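Side-chain contacts in glucoamylase (Thermoanaerobacterium thermosaccharolyticum, PDB 1LF6), which hydrolyses terminal alpha-1,4-linked glucose residues one after another from the non-reducing ends of glucan chains, releasing beta-D-glucose: residues 539-544 against 656-661; 177-182 against 188-193; 144-149 against 236-241; 97-102 against 298-303. All coordinates share one frame; numbering follows the deposited sequence.

Contact 1 (539-544 against 656-661)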
loop_
_atom_site.group_PDB
_atom_site.type_symbol
_atom_site.label_atom_id
_atom_site.label_comp_id
_atom_site.label_asym_id
_atom_site.label_seq_id
_atom_site.Cartn_x
_atom_site.Cartn_y
_atom_site.Cartn_z
ATOM N N LEU A 539 -1.280 -22.459 -10.443
ATOM C CA LEU A 539 -0.941 -23.864 -10.637
ATOM C C LEU A 539 0.413 -23.981 -11.331
ATOM O O LEU A 539 1.255 -24.775 -10.925
ATOM C CB LEU A 539 -2.007 -24.570 -11.489
ATOM C CG LEU A 539 -3.361 -24.889 -10.841
ATOM C CD1 LEU A 539 -4.385 -25.188 -11.931
ATOM C CD2 LEU A 539 -3.221 -26.073 -9.880
ATOM N N VAL A 540 0.616 -23.189 -12.380
ATOM C CA VAL A 540 1.878 -23.215 -13.118
ATOM C C VAL A 540 2.965 -22.409 -12.390
ATOM O O VAL A 540 4.121 -22.827 -12.318
ATOM C CB VAL A 540 1.693 -22.670 -14.559
ATOM C CG1 VAL A 540 0.560 -23.424 -15.270
ATOM C CG2 VAL A 540 1.388 -21.195 -14.526
ATOM N N ARG A 541 2.583 -21.257 -11.846
ATOM C CA ARG A 541 3.504 -20.397 -11.110
ATOM C C ARG A 541 4.219 -21.166 -9.994
ATOM O O ARG A 541 5.416 -20.981 -9.759
ATOM C CB ARG A 541 2.728 -19.221 -10.507
ATOM C CG ARG A 541 3.572 -18.203 -9.748
ATOM C CD ARG A 541 4.659 -17.589 -10.624
ATOM N NE ARG A 541 5.240 -16.409 -9.990
ATOM C CZ ARG A 541 4.700 -15.189 -10.007
ATOM N NH1 ARG A 541 5.312 -14.189 -9.388
ATOM N NH2 ARG A 541 3.568 -14.954 -10.659
ATOM N N LEU A 542 3.483 -22.035 -9.310
ATOM C CA LEU A 542 4.047 -22.818 -8.209
ATOM C C LEU A 542 4.679 -24.152 -8.615
ATOM O O LEU A 542 5.200 -24.868 -7.762
ATOM C CB LEU A 542 2.971 -23.060 -7.147
ATOM C CG LEU A 542 2.624 -21.832 -6.298
ATOM C CD1 LEU A 542 1.247 -21.989 -5.673
ATOM C CD2 LEU A 542 3.699 -21.656 -5.227
ATOM N N GLY A 543 4.640 -24.474 -9.907
ATOM C CA GLY A 543 5.218 -25.719 -10.394
ATOM C C GLY A 543 4.376 -26.957 -10.148
ATOM O O GLY A 543 4.888 -28.085 -10.117
ATOM N N VAL A 544 3.075 -26.747 -9.974
ATOM C CA VAL A 544 2.140 -27.836 -9.716
ATOM C C VAL A 544 1.610 -28.417 -11.025
ATOM O O VAL A 544 1.354 -29.618 -11.118
ATOM C CB VAL A 544 0.976 -27.338 -8.823
ATOM C CG1 VAL A 544 -0.054 -28.437 -8.622
ATOM C CG2 VAL A 544 1.534 -26.891 -7.473
ATOM N N HIS A 656 3.737 -4.211 -6.872
ATOM C CA HIS A 656 5.104 -3.754 -7.078
ATOM C C HIS A 656 6.056 -4.934 -6.955
ATOM O O HIS A 656 7.055 -5.015 -7.671
ATOM C CB HIS A 656 5.452 -2.655 -6.072
ATOM C CG HIS A 656 4.981 -1.298 -6.494
ATOM N ND1 HIS A 656 5.612 -0.571 -7.483
ATOM C CD2 HIS A 656 3.896 -0.575 -6.132
ATOM C CE1 HIS A 656 4.931 0.539 -7.714
ATOM N NE2 HIS A 656 3.884 0.560 -6.908
ATOM N N ALA A 657 5.732 -5.854 -6.052
ATOM C CA ALA A 657 6.546 -7.042 -5.853
ATOM C C ALA A 657 6.447 -7.892 -7.115
ATOM O O ALA A 657 7.443 -8.446 -7.590
ATOM C CB ALA A 657 6.045 -7.825 -4.637
ATOM N N GLU A 658 5.241 -7.979 -7.668
ATOM C CA GLU A 658 5.028 -8.753 -8.882
ATOM C C GLU A 658 5.820 -8.126 -10.028
ATOM O O GLU A 658 6.414 -8.841 -10.826
ATOM C CB GLU A 658 3.540 -8.795 -9.241
ATOM C CG GLU A 658 3.198 -9.734 -10.401
ATOM C CD GLU A 658 3.380 -11.206 -10.054
ATOM O OE1 GLU A 658 3.647 -11.517 -8.875
ATOM O OE2 GLU A 658 3.248 -12.051 -10.965
ATOM N N TYR A 659 5.828 -6.794 -10.117
ATOM C CA TYR A 659 6.577 -6.136 -11.185
ATOM C C TYR A 659 8.065 -6.452 -11.073
ATOM O O TYR A 659 8.717 -6.762 -12.068
ATOM C CB TYR A 659 6.391 -4.609 -11.173
ATOM C CG TYR A 659 7.336 -3.924 -12.143
ATOM C CD1 TYR A 659 8.589 -3.470 -11.724
ATOM C CD2 TYR A 659 7.028 -3.834 -13.500
ATOM C CE1 TYR A 659 9.513 -2.954 -12.632
ATOM C CE2 TYR A 659 7.947 -3.320 -14.418
ATOM C CZ TYR A 659 9.187 -2.886 -13.975
ATOM O OH TYR A 659 10.107 -2.401 -14.874
ATOM N N VAL A 660 8.599 -6.362 -9.863
ATOM C CA VAL A 660 10.012 -6.653 -9.634
ATOM C C VAL A 660 10.350 -8.072 -10.089
ATOM O O VAL A 660 11.302 -8.281 -10.840
ATOM C CB VAL A 660 10.369 -6.495 -8.138
ATOM C CG1 VAL A 660 11.777 -7.017 -7.862
ATOM C CG2 VAL A 660 10.276 -5.040 -7.751
ATOM N N ILE A 661 9.559 -9.043 -9.641
ATOM C CA ILE A 661 9.790 -10.438 -9.997
ATOM C C ILE A 661 9.644 -10.689 -11.498
ATOM O O ILE A 661 10.401 -11.471 -12.079
ATOM C CB ILE A 661 8.834 -11.363 -9.196
ATOM C CG1 ILE A 661 9.221 -11.324 -7.714
ATOM C CG2 ILE A 661 8.902 -12.789 -9.718
ATOM C CD1 ILE A 661 8.178 -11.898 -6.775
#

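Contact 2 (177-182 against 188-193)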
loop_
_atom_site.group_PDB
_atom_site.type_symbol
_atom_site.label_atom_id
_atom_site.label_comp_id
_atom_site.label_asym_id
_atom_site.label_seq_id
_atom_site.Cartn_x
_atom_site.Cartn_y
_atom_site.Cartn_z
ATOM N N GLU A 177 6.825 29.958 17.356
ATOM C CA GLU A 177 5.396 29.687 17.417
ATOM C C GLU A 177 5.060 28.393 16.695
ATOM O O GLU A 177 5.221 28.293 15.481
ATOM C CB GLU A 177 4.599 30.836 16.801
ATOM C CG GLU A 177 4.459 32.049 17.702
ATOM C CD GLU A 177 3.535 33.099 17.117
ATOM O OE1 GLU A 177 3.120 33.997 17.875
ATOM O OE2 GLU A 177 3.226 33.030 15.906
ATOM N N MET A 178 4.589 27.409 17.450
ATOM C CA MET A 178 4.237 26.115 16.884
ATOM C C MET A 178 2.776 25.760 17.139
ATOM O O MET A 178 2.271 25.926 18.252
ATOM C CB MET A 178 5.129 25.020 17.484
ATOM C CG MET A 178 6.615 25.176 17.211
ATOM S SD MET A 178 7.588 23.896 18.042
ATOM C CE MET A 178 9.265 24.425 17.631
ATOM N N LEU A 179 2.098 25.282 16.100
ATOM C CA LEU A 179 0.705 24.863 16.222
ATOM C C LEU A 179 0.761 23.421 16.711
ATOM O O LEU A 179 1.358 22.560 16.062
ATOM C CB LEU A 179 -0.007 24.938 14.868
ATOM C CG LEU A 179 -0.498 26.318 14.417
ATOM C CD1 LEU A 179 0.639 27.320 14.461
ATOM C CD2 LEU A 179 -1.076 26.223 13.009
ATOM N N MET A 180 0.152 23.164 17.862
ATOM C CA MET A 180 0.164 21.832 18.448
ATOM C C MET A 180 -1.159 21.091 18.293
ATOM O O MET A 180 -2.221 21.704 18.186
ATOM C CB MET A 180 0.500 21.924 19.939
ATOM C CG MET A 180 1.689 22.814 20.263
ATOM S SD MET A 180 3.224 22.220 19.538
ATOM C CE MET A 180 3.486 20.754 20.539
ATOM N N ALA A 181 -1.079 19.763 18.295
ATOM C CA ALA A 181 -2.254 18.908 18.187
ATOM C C ALA A 181 -1.978 17.659 19.006
ATOM O O ALA A 181 -0.844 17.179 19.053
ATOM C CB ALA A 181 -2.515 18.538 16.732
ATOM N N LYS A 182 -3.005 17.132 19.663
ATOM C CA LYS A 182 -2.811 15.941 20.469
ATOM C C LYS A 182 -4.066 15.099 20.628
ATOM O O LYS A 182 -5.188 15.562 20.413
ATOM C CB LYS A 182 -2.266 16.326 21.850
ATOM C CG LYS A 182 -3.198 17.201 22.679
ATOM C CD LYS A 182 -3.933 16.402 23.750
ATOM C CE LYS A 182 -2.987 15.952 24.853
ATOM N NZ LYS A 182 -3.692 15.193 25.920
ATOM N N THR A 188 1.688 16.411 17.968
ATOM C CA THR A 188 2.298 16.910 16.747
ATOM C C THR A 188 2.588 18.395 16.928
ATOM O O THR A 188 1.849 19.111 17.613
ATOM C CB THR A 188 1.383 16.736 15.514
ATOM O OG1 THR A 188 0.271 17.639 15.601
ATOM C CG2 THR A 188 0.876 15.300 15.430
ATOM N N ALA A 189 3.670 18.850 16.311
ATOM C CA ALA A 189 4.073 20.245 16.392
ATOM C C ALA A 189 4.372 20.754 14.990
ATOM O O ALA A 189 5.240 20.217 14.300
ATOM C CB ALA A 189 5.307 20.376 17.277
ATOM N N LEU A 190 3.644 21.782 14.569
ATOM C CA LEU A 190 3.836 22.370 13.250
ATOM C C LEU A 190 4.630 23.667 13.420
ATOM O O LEU A 190 4.235 24.538 14.195
ATOM C CB LEU A 190 2.481 22.680 12.616
ATOM C CG LEU A 190 2.378 22.792 11.095
ATOM C CD1 LEU A 190 1.090 23.507 10.744
ATOM C CD2 LEU A 190 3.552 23.549 10.531
ATOM N N SER A 191 5.739 23.794 12.698
ATOM C CA SER A 191 6.572 24.990 12.795
ATOM C C SER A 191 7.017 25.524 11.440
ATOM O O SER A 191 6.902 24.846 10.417
ATOM C CB SER A 191 7.804 24.703 13.657
ATOM O OG SER A 191 8.626 23.715 13.059
ATOM N N SER A 192 7.529 26.751 11.449
ATOM C CA SER A 192 8.010 27.411 10.238
ATOM C C SER A 192 9.375 28.030 10.530
ATOM O O SER A 192 9.578 28.610 11.596
ATOM C CB SER A 192 7.026 28.503 9.813
ATOM O OG SER A 192 7.456 29.147 8.629
ATOM N N ASN A 193 10.309 27.905 9.591
ATOM C CA ASN A 193 11.641 28.464 9.787
ATOM C C ASN A 193 11.573 29.991 9.832
ATOM O O ASN A 193 12.445 30.646 10.407
ATOM C CB ASN A 193 12.588 28.000 8.672
ATOM C CG ASN A 193 12.266 28.621 7.328
ATOM O OD1 ASN A 193 11.112 28.662 6.907
ATOM N ND2 ASN A 193 13.295 29.102 6.640
HETATM O O HOH W 1 0.619 20.289 14.926
#

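Contact 3 (144-149 against 236-241)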
loop_
_atom_site.group_PDB
_atom_site.type_symbol
_atom_site.label_atom_id
_atom_site.label_comp_id
_atom_site.label_asym_id
_atom_site.label_seq_id
_atom_site.Cartn_x
_atom_site.Cartn_y
_atom_site.Cartn_z
ATOM N N GLY A 144 1.057 39.147 -12.494
ATOM C CA GLY A 144 0.991 40.188 -11.486
ATOM C C GLY A 144 2.181 40.128 -10.551
ATOM O O GLY A 144 3.230 39.598 -10.906
ATOM N N SER A 145 2.017 40.663 -9.347
ATOM C CA SER A 145 3.092 40.684 -8.365
ATOM C C SER A 145 2.808 39.764 -7.186
ATOM O O SER A 145 1.655 39.440 -6.900
ATOM C CB SER A 145 3.302 42.114 -7.867
ATOM O OG SER A 145 4.260 42.173 -6.826
ATOM N N ILE A 146 3.869 39.344 -6.502
ATOM C CA ILE A 146 3.731 38.462 -5.355
ATOM C C ILE A 146 2.971 39.161 -4.231
ATOM O O ILE A 146 2.202 38.525 -3.509
ATOM C CB ILE A 146 5.118 37.997 -4.832
ATOM C CG1 ILE A 146 4.939 36.991 -3.692
ATOM C CG2 ILE A 146 5.937 39.195 -4.368
ATOM C CD1 ILE A 146 6.242 36.418 -3.162
ATOM N N HIS A 147 3.178 40.469 -4.092
ATOM C CA HIS A 147 2.502 41.233 -3.048
ATOM C C HIS A 147 0.999 41.292 -3.280
ATOM O O HIS A 147 0.257 41.801 -2.443
ATOM C CB HIS A 147 3.063 42.658 -2.966
ATOM C CG HIS A 147 4.505 42.718 -2.570
ATOM N ND1 HIS A 147 5.521 42.301 -3.400
ATOM C CD2 HIS A 147 5.098 43.126 -1.423
ATOM C CE1 HIS A 147 6.680 42.447 -2.782
ATOM N NE2 HIS A 147 6.450 42.946 -1.581
ATOM N N ASP A 148 0.553 40.769 -4.415
ATOM C CA ASP A 148 -0.869 40.765 -4.737
ATOM C C ASP A 148 -1.520 39.455 -4.308
ATOM O O ASP A 148 -2.708 39.234 -4.550
ATOM C CB ASP A 148 -1.075 40.963 -6.240
ATOM C CG ASP A 148 -0.520 42.285 -6.734
ATOM O OD1 ASP A 148 -0.902 43.340 -6.180
ATOM O OD2 ASP A 148 0.296 42.271 -7.682
ATOM N N TYR A 149 -0.743 38.594 -3.658
ATOM C CA TYR A 149 -1.249 37.301 -3.222
ATOM C C TYR A 149 -1.044 37.025 -1.737
ATOM O O TYR A 149 -0.176 37.611 -1.088
ATOM C CB TYR A 149 -0.580 36.189 -4.038
ATOM C CG TYR A 149 -0.867 36.257 -5.521
ATOM C CD1 TYR A 149 -2.115 35.890 -6.025
ATOM C CD2 TYR A 149 0.099 36.708 -6.420
ATOM C CE1 TYR A 149 -2.393 35.968 -7.389
ATOM C CE2 TYR A 149 -0.170 36.791 -7.786
ATOM C CZ TYR A 149 -1.416 36.419 -8.263
ATOM O OH TYR A 149 -1.689 36.488 -9.611
ATOM N N ILE A 236 1.390 32.572 5.600
ATOM C CA ILE A 236 2.824 32.663 5.387
ATOM C C ILE A 236 3.150 34.098 4.984
ATOM O O ILE A 236 2.558 34.633 4.046
ATOM C CB ILE A 236 3.274 31.701 4.263
ATOM C CG1 ILE A 236 2.817 30.273 4.583
ATOM C CG2 ILE A 236 4.787 31.758 4.102
ATOM C CD1 ILE A 236 3.387 29.709 5.869
ATOM N N ASP A 237 4.079 34.720 5.701
ATOM C CA ASP A 237 4.472 36.095 5.402
ATOM C C ASP A 237 5.343 36.087 4.146
ATOM O O ASP A 237 6.561 35.921 4.230
ATOM C CB ASP A 237 5.264 36.688 6.572
ATOM C CG ASP A 237 5.435 38.196 6.459
ATOM O OD1 ASP A 237 5.609 38.699 5.328
ATOM O OD2 ASP A 237 5.404 38.878 7.505
ATOM N N LEU A 238 4.715 36.263 2.989
ATOM C CA LEU A 238 5.434 36.265 1.723
ATOM C C LEU A 238 6.443 37.402 1.618
ATOM O O LEU A 238 7.548 37.213 1.107
ATOM C CB LEU A 238 4.451 36.348 0.551
ATOM C CG LEU A 238 3.590 35.110 0.287
ATOM C CD1 LEU A 238 2.626 35.392 -0.859
ATOM C CD2 LEU A 238 4.484 33.922 -0.045
ATOM N N THR A 239 6.069 38.582 2.102
ATOM C CA THR A 239 6.962 39.728 2.041
ATOM C C THR A 239 8.252 39.455 2.809
ATOM O O THR A 239 9.252 40.141 2.611
ATOM C CB THR A 239 6.295 40.998 2.607
ATOM O OG1 THR A 239 6.152 40.880 4.028
ATOM C CG2 THR A 239 4.922 41.195 1.975
ATOM N N LYS A 240 8.233 38.451 3.678
ATOM C CA LYS A 240 9.423 38.106 4.448
ATOM C C LYS A 240 10.317 37.133 3.677
ATOM O O LYS A 240 11.546 37.169 3.800
ATOM C CB LYS A 240 9.032 37.512 5.801
ATOM C CG LYS A 240 10.235 37.182 6.667
ATOM C CD LYS A 240 9.961 37.433 8.142
ATOM C CE LYS A 240 8.881 36.520 8.685
ATOM N NZ LYS A 240 8.634 36.789 10.129
ATOM N N ASN A 241 9.690 36.262 2.889
ATOM C CA ASN A 241 10.407 35.290 2.063
ATOM C C ASN A 241 9.405 34.424 1.302
ATOM O O ASN A 241 8.499 33.841 1.899
ATOM C CB ASN A 241 11.309 34.389 2.914
ATOM C CG ASN A 241 12.487 33.836 2.123
ATOM O OD1 ASN A 241 12.353 33.486 0.949
ATOM N ND2 ASN A 241 13.646 33.752 2.765
#

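Contact 4 (97-102 against 298-303)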
loop_
_atom_site.group_PDB
_atom_site.type_symbol
_atom_site.label_atom_id
_atom_site.label_comp_id
_atom_site.label_asym_id
_atom_site.label_seq_id
_atom_site.Cartn_x
_atom_site.Cartn_y
_atom_site.Cartn_z
ATOM N N VAL A 97 4.872 15.485 -10.317
ATOM C CA VAL A 97 5.740 14.895 -9.313
ATOM C C VAL A 97 6.975 14.240 -9.919
ATOM O O VAL A 97 6.931 13.718 -11.030
ATOM C CB VAL A 97 4.988 13.825 -8.476
ATOM C CG1 VAL A 97 4.651 12.621 -9.351
ATOM C CG2 VAL A 97 5.841 13.402 -7.272
ATOM N N GLU A 98 8.078 14.291 -9.182
ATOM C CA GLU A 98 9.328 13.673 -9.606
ATOM C C GLU A 98 10.139 13.449 -8.340
ATOM O O GLU A 98 10.028 14.227 -7.393
ATOM C CB GLU A 98 10.099 14.582 -10.575
ATOM C CG GLU A 98 10.724 15.813 -9.935
ATOM C CD GLU A 98 11.734 16.508 -10.840
ATOM O OE1 GLU A 98 12.330 17.516 -10.400
ATOM O OE2 GLU A 98 11.936 16.055 -11.988
ATOM N N LYS A 99 10.934 12.382 -8.301
ATOM C CA LYS A 99 11.750 12.105 -7.117
ATOM C C LYS A 99 13.079 12.847 -7.209
ATOM O O LYS A 99 13.500 13.233 -8.298
ATOM C CB LYS A 99 12.009 10.596 -6.976
ATOM C CG LYS A 99 10.740 9.739 -6.947
ATOM C CD LYS A 99 10.957 8.389 -6.272
ATOM C CE LYS A 99 12.033 7.550 -6.951
ATOM N NZ LYS A 99 11.707 7.256 -8.378
ATOM N N PHE A 100 13.730 13.049 -6.065
ATOM C CA PHE A 100 15.021 13.735 -6.027
ATOM C C PHE A 100 15.970 12.989 -6.962
ATOM O O PHE A 100 16.669 13.597 -7.770
ATOM C CB PHE A 100 15.578 13.740 -4.596
ATOM C CG PHE A 100 14.774 14.575 -3.627
ATOM C CD1 PHE A 100 14.922 14.399 -2.256
ATOM C CD2 PHE A 100 13.875 15.541 -4.085
ATOM C CE1 PHE A 100 14.193 15.163 -1.354
ATOM C CE2 PHE A 100 13.140 16.310 -3.186
ATOM C CZ PHE A 100 13.301 16.119 -1.819
ATOM N N THR A 101 15.987 11.665 -6.840
ATOM C CA THR A 101 16.810 10.804 -7.684
ATOM C C THR A 101 16.063 9.484 -7.856
ATOM O O THR A 101 15.045 9.250 -7.201
ATOM C CB THR A 101 18.180 10.483 -7.047
ATOM O OG1 THR A 101 17.989 9.634 -5.910
ATOM C CG2 THR A 101 18.891 11.761 -6.614
ATOM N N ASP A 102 16.570 8.630 -8.738
ATOM C CA ASP A 102 15.967 7.327 -8.991
ATOM C C ASP A 102 16.247 6.332 -7.868
ATOM O O ASP A 102 15.750 5.204 -7.887
ATOM C CB ASP A 102 16.488 6.748 -10.308
ATOM C CG ASP A 102 15.751 7.286 -11.513
ATOM O OD1 ASP A 102 16.092 6.882 -12.648
ATOM O OD2 ASP A 102 14.826 8.108 -11.331
ATOM N N TYR A 298 12.043 -0.457 -11.085
ATOM C CA TYR A 298 12.569 -1.544 -10.264
ATOM C C TYR A 298 13.017 -0.973 -8.924
ATOM O O TYR A 298 12.614 -1.451 -7.866
ATOM C CB TYR A 298 13.758 -2.203 -10.965
ATOM C CG TYR A 298 14.620 -3.073 -10.074
ATOM C CD1 TYR A 298 14.174 -4.317 -9.633
ATOM C CD2 TYR A 298 15.905 -2.667 -9.706
ATOM C CE1 TYR A 298 14.991 -5.144 -8.852
ATOM C CE2 TYR A 298 16.730 -3.484 -8.925
ATOM C CZ TYR A 298 16.272 -4.722 -8.507
ATOM O OH TYR A 298 17.104 -5.550 -7.785
ATOM N N TYR A 299 13.859 0.051 -8.968
ATOM C CA TYR A 299 14.336 0.668 -7.739
ATOM C C TYR A 299 13.179 1.322 -6.979
ATOM O O TYR A 299 13.081 1.203 -5.753
ATOM C CB TYR A 299 15.431 1.692 -8.064
ATOM C CG TYR A 299 16.755 1.056 -8.438
ATOM C CD1 TYR A 299 17.491 0.336 -7.498
ATOM C CD2 TYR A 299 17.264 1.158 -9.733
ATOM C CE1 TYR A 299 18.713 -0.272 -7.838
ATOM C CE2 TYR A 299 18.483 0.553 -10.086
ATOM C CZ TYR A 299 19.198 -0.160 -9.131
ATOM O OH TYR A 299 20.393 -0.757 -9.480
ATOM N N ASN A 300 12.294 2.001 -7.700
ATOM C CA ASN A 300 11.155 2.649 -7.054
ATOM C C ASN A 300 10.347 1.600 -6.296
ATOM O O ASN A 300 10.009 1.792 -5.124
ATOM C CB ASN A 300 10.259 3.349 -8.092
ATOM C CG ASN A 300 9.203 4.246 -7.450
ATOM O OD1 ASN A 300 8.009 4.115 -7.722
ATOM N ND2 ASN A 300 9.643 5.163 -6.600
ATOM N N SER A 301 10.046 0.486 -6.962
ATOM C CA SER A 301 9.273 -0.585 -6.339
ATOM C C SER A 301 9.964 -1.130 -5.089
ATOM O O SER A 301 9.326 -1.311 -4.056
ATOM C CB SER A 301 9.049 -1.733 -7.333
ATOM O OG SER A 301 8.322 -1.287 -8.468
ATOM N N MET A 302 11.269 -1.382 -5.182
ATOM C CA MET A 302 11.994 -1.925 -4.041
ATOM C C MET A 302 12.052 -0.986 -2.834
ATOM O O MET A 302 12.028 -1.443 -1.692
ATOM C CB MET A 302 13.407 -2.350 -4.455
ATOM C CG MET A 302 13.444 -3.563 -5.391
ATOM S SD MET A 302 12.418 -4.938 -4.825
ATOM C CE MET A 302 13.098 -5.244 -3.183
ATOM N N MET A 303 12.122 0.320 -3.074
ATOM C CA MET A 303 12.163 1.275 -1.971
ATOM C C MET A 303 10.788 1.323 -1.310
ATOM O O MET A 303 10.673 1.350 -0.078
ATOM C CB MET A 303 12.541 2.670 -2.475
ATOM C CG MET A 303 13.906 2.725 -3.148
ATOM S SD MET A 303 14.475 4.395 -3.530
ATOM C CE MET A 303 15.705 4.559 -2.368
#

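Contact 1 (539-544 against 656-661)
Arg-541 and Glu-658 reach for each other from opposite directions, two long side chains spanning the distance between backbones whose nearest CA atoms, those of Arg-541 and Ile-661, are 11.8 Å apart. The guanidinium meets the carboxylate end-on, through both terminal nitrogens. Arg-541 NH2 lies 2.9 Å from Glu-658 OE2, on the syn lone pair of that oxygen, while Arg-541 NH1 donates over 3.2 Å to Glu-658 OE1 with an N-H...O angle of 161°. Although both oxygens stay close to the guanidinium plane, the two flat groups are turned 47° against each other, and OE1 is met out of the carboxylate plane.

In the catalytic (alpha/alpha)-barrel domain of this GH15 enzyme, the bridge links the end of helix 538-541, closed by a Schellman motif at Gly-543, to helix 653-668. With CG of Arg-541 anti to the backbone N (chi1 -178°), the chain is sent out toward helix 653-668. Arg-541 NH1 also forms a salt bridge with Asp-673, so two carboxylates share one buried guanidinium, an arrangement that would be expected to favour their ionised forms. Ile-661 CG2 approaches obliquely, 3.9 Å from Arg-541 NH1, and Met-608 of helix 600-612 touches both charged side chains.

Contact 2 (177-182 against 188-193)
A beta hairpin, strands 176-183 and 186-192, brings Leu-179 opposite Leu-190 and Ala-181 opposite Thr-188 as antiparallel hydrogen-bonded pairs, with Met-180 and Ala-189 forming the non-hydrogen-bonded pair between them. The leucine pair is joined by reciprocal backbone bonds, Leu-179 N to Leu-190 O at 3.0 Å and Leu-190 N to Leu-179 O at 2.8 Å.

On the leucine face the two side chains lie side by side and point the same way, CB of Leu-179 standing 4.0 Å from CB of Leu-190, and Trp-196 touches both. The hairpin belongs to the large antiparallel sheet of the N-terminal beta-sandwich domain, where strands 166-173 and 243-251 flank it. On the other face Met-180 folds back, bent at both chi2 and chi3 (-63° and -70°), which lays its SD 3.6 Å from Ala-189 CB. Met-178 instead runs out extended; its CG passes 3.8 Å from Ser-191 CB, and the side chain goes on to meet Ala-261 and Leu-262 of helix 254-266.

Thr-188 OG1 sits between its own backbone N and carbonyl carbon (chi1 70°), 3.1 Å from Ala-181 CB. That hydroxyl is hydrogen-bonded to Tyr-155 OH and to a water, 2.8 Å from OG1, which also donates to Leu-179 O at 2.6 Å.

Contact 3 (144-149 against 236-241)
Two short turns face each other here, a 3-10 turn at 146-148 and a stretch of helical backbone angles at 238-240, and they come closest at His-147 and Thr-239, whose CA atoms are 6.9 Å apart. The first turn is held by backbone bonds from Asp-148 N to Ser-145 O and from Tyr-149 N to Ile-146 O. Asp-148 OD2 accepts a further bond from Ser-145 N at 2.9 Å, using its anti lone pair. In the second turn Thr-239 OG1 donates to Asp-237 OD1 over 2.6 Å, on the syn side of that carboxylate.

The turns meet mainly by van der Waals packing, led by Ile-146 and Leu-238, which cross obliquely: CG1 of Ile-146 lies 4.0 Å from CD1 of Leu-238, and CD1 of Ile-146 reaches on to CB of Leu-238 at 4.1 Å. A fully extended isoleucine chain (chi1 -176°) gives it this reach. Leu-238 CD1 also comes within 3.6 Å of Tyr-149 O. Nearer the solvent, the Thr-239 methyl CG2 meets His-147 CD2 at 3.9 Å, the side chains crossing at about a right angle.

Phe-139 of strand 132-141 touches both Ile-146 and Leu-238, and Leu-151 of strand 150-157 packs on Leu-238. Strands 132-141 and 243-251 belong to the large sheet, 150-157 and 230-236 to the seven-stranded one; each loop therefore crosses between the sheets, and they meet at one end of the beta sandwich.

Contact 4 (97-102 against 298-303)
Segment 97-102, which runs from strand 93-99 into the following loop, passes helix 296-306, coming nearest at Asp-102 and Tyr-299, whose CA atoms are 7.0 Å apart. At that point the backbone does the touching on the loop side: the carbonyl oxygen Asp-102 O lies 3.5 Å from Tyr-299 CB and approaches the tyrosine ring obliquely. Tyr-299 also packs on Cys-284 of helix 269-284, and within its own helix Tyr-298 CD2 stands 3.8 Å above the ring plane, over the centre.

The second touch is made by Lys-99, which points toward the helix and runs slantwise past the Asn-300 side chain. Bends at chi3 and chi4 (-59° and -60°) bring the end of the lysine chain alongside the asparagine amide, with Lys-99 NZ 4.0 Å from Asn-300 CG. Met-303, one turn further along, packs on Leu-105, just beyond the segment, and on Trp-280 of helix 269-284.

This is a junction between domains: the last part of strand 93-99 and the loop after it, from the N-terminal beta-sandwich, meet a helix of the catalytic (alpha/alpha)-barrel domain, in the two-domain build of this prokaryotic GH15 glucoamylase.

Overall arrangement
From the N terminus, segment 97-102 comes first, and its partner 298-303 arrives only after almost the whole remaining N-terminal beta domain; contact 4 thus closes a long loop and ties that domain to the catalytic domain. Within this loop contact 3 joins two inter-strand turns, and within the stretch of chain spanned by contact 3 lies the local hairpin of contact 2, giving three nested levels. Contact 1 follows in series, joining helices 538-541 and 653-668 of the catalytic domain. Contacts 2 and 1 lie on opposite sides of the chain's centre, about 46 Å apart between centres. Contacts 4 and 1 touch through helices 296-306 and 653-668, where Val-660 packs on Tyr-298, Ser-301 and Met-302.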